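Local coordinates for NAD dependent epimerase/dehydratase family (uncultured archaeon MedDCM-OCT-S05-C57, PDB 5Y1F), which probably oxidises L-threonine at its 3-position as a monomeric, NAD+-dependent dehydrogenase of the epimerase/dehydratase family, at residues A[222-227]-A[289-294]. Residues are numbered along the deposited sequence; the frame is centred on the assembly and turned at random.
Sequences TRLPMM and DTWPIS
Arg-223 crosses Ile-293 at a slant with the aliphatic part of its side chain, a small example of how a long polar residue can pack as a hydrocarbon before spending its charge further out. From the root, CB meets only CD1 of the isoleucine, whose modelled place is doubtful; CG, anti to the backbone N (chi1 -179°), is carried to 3.7 Å from Ile-293 CG2, and CD closes to 3.4 Å from that same methyl. There the chain bends at chi3 (-61°), and the guanidinium forms a salt bridge through NH1 to Glu-264. With an alanine here, the CG2 side of Ile-293 would probably lose its cover and Glu-264 its charged mate.

Beyond the arginine, both methyls of Leu-224, CD1 and CD2, come to 4.0 Å from Trp-291 CE3, CD1 meeting the indole obliquely; CD2 also lies 3.8 Å from Trp-291 CB and touches Pro-292 O. The ring of Pro-225 rests on backbone, its CD 3.2 Å from Pro-292 O. Its nitrogen carries no hydrogen to offer Ile-293 O, which instead accepts a bond from Ser-259 OG.

The two segments meet by van der Waals contact without a hydrogen bond between them, and the loop between helices 284-288 and 298-304 bonds through its polar groups to other parts of the chain, such as Lys-141 and Met-143. Strand 223-228 runs between 178-187 and 258-261, with Tyr-200 of helix 199-211 against Leu-224, and the side chain of Trp-291 lies about 7 Å from the bound NAD.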
# COMPACT_ATOMS: atom_id res chain seq x y z
N THR A 222 15.09 7.66 12.35
CA THR A 222 14.57 7.24 11.03
C THR A 222 13.25 7.92 10.79
O THR A 222 12.37 7.90 11.65
CB THR A 222 14.41 5.72 11.01
OG1 THR A 222 15.66 5.11 11.32
CG2 THR A 222 13.92 5.25 9.64
N ARG A 223 13.13 8.61 9.64
CA ARG A 223 12.03 9.51 9.40
C ARG A 223 11.57 9.21 7.97
O ARG A 223 12.31 9.37 7.02
CB ARG A 223 12.58 10.93 9.49
CG ARG A 223 11.57 12.03 9.28
CD ARG A 223 12.22 13.40 9.37
NE ARG A 223 12.84 13.66 10.67
CZ ARG A 223 12.15 14.02 11.75
NH1 ARG A 223 10.86 14.32 11.69
NH2 ARG A 223 12.78 14.07 12.91
N LEU A 224 10.33 8.77 7.85
CA LEU A 224 9.75 8.36 6.57
C LEU A 224 8.35 8.95 6.43
O LEU A 224 7.68 9.25 7.44
CB LEU A 224 9.65 6.87 6.47
CG LEU A 224 10.95 6.11 6.39
CD1 LEU A 224 10.77 4.62 6.44
CD2 LEU A 224 11.73 6.51 5.13
N PRO A 225 7.89 9.13 5.20
CA PRO A 225 6.50 9.49 4.95
C PRO A 225 5.59 8.35 5.42
O PRO A 225 5.83 7.19 5.13
CB PRO A 225 6.45 9.63 3.43
CG PRO A 225 7.84 9.74 2.97
CD PRO A 225 8.62 8.92 3.95
N MET A 226 4.57 8.71 6.21
CA MET A 226 3.62 7.75 6.81
C MET A 226 2.19 8.27 6.63
O MET A 226 1.93 9.47 6.54
CB MET A 226 3.90 7.62 8.31
CG MET A 226 5.22 6.95 8.67
SD MET A 226 5.17 5.15 8.53
CE MET A 226 6.80 4.72 9.17
N MET A 227 1.25 7.34 6.71
CA MET A 227 -0.16 7.65 6.57
C MET A 227 -0.98 6.61 7.30
O MET A 227 -0.70 5.41 7.24
CB MET A 227 -0.52 7.68 5.09
CG MET A 227 -1.96 8.04 4.77
SD MET A 227 -2.33 8.18 3.02
CE MET A 227 -1.28 9.55 2.52
N ASP A 289 17.01 4.12 4.87
CA ASP A 289 17.97 5.20 4.70
C ASP A 289 17.99 5.71 3.26
O ASP A 289 18.40 6.87 3.03
CB ASP A 289 19.42 4.71 4.98
CG ASP A 289 19.77 4.50 6.43
OD1 ASP A 289 19.01 4.93 7.27
OD2 ASP A 289 20.86 3.86 6.63
N THR A 290 17.55 4.91 2.28
CA THR A 290 17.62 5.30 0.87
C THR A 290 16.36 5.98 0.40
O THR A 290 16.27 6.36 -0.76
CB THR A 290 17.92 4.11 -0.06
OG1 THR A 290 16.76 3.28 -0.17
CG2 THR A 290 19.16 3.33 0.44
N TRP A 291 15.37 6.14 1.28
CA TRP A 291 14.06 6.71 0.93
C TRP A 291 13.95 8.15 1.39
O TRP A 291 14.63 8.57 2.32
CB TRP A 291 12.92 5.89 1.55
CG TRP A 291 12.76 4.51 1.01
CD1 TRP A 291 13.36 3.99 -0.10
CD2 TRP A 291 11.89 3.52 1.49
NE1 TRP A 291 12.94 2.71 -0.30
CE2 TRP A 291 12.02 2.39 0.65
CE3 TRP A 291 11.03 3.45 2.58
CZ2 TRP A 291 11.29 1.21 0.87
CZ3 TRP A 291 10.22 2.29 2.73
CH2 TRP A 291 10.43 1.17 1.92
N PRO A 292 13.01 8.91 0.78
CA PRO A 292 12.78 10.27 1.21
C PRO A 292 12.20 10.35 2.62
O PRO A 292 11.69 9.37 3.18
CB PRO A 292 11.75 10.83 0.21
CG PRO A 292 11.65 9.87 -0.87
CD PRO A 292 12.24 8.57 -0.43
N ILE A 293 12.27 11.53 3.17
CA ILE A 293 11.63 11.85 4.42
C ILE A 293 10.18 12.32 4.24
O ILE A 293 9.35 12.12 5.13
CB ILE A 293 12.46 12.95 5.14
CG1 ILE A 293 13.79 12.41 5.69
CG2 ILE A 293 11.65 13.84 6.07
CD1 ILE A 293 13.78 10.98 6.07
N SER A 294 9.91 13.02 3.13
CA SER A 294 8.60 13.58 2.90
C SER A 294 8.38 13.78 1.41
O SER A 294 9.34 13.76 0.65
CB SER A 294 8.46 14.91 3.65
OG SER A 294 9.38 15.85 3.19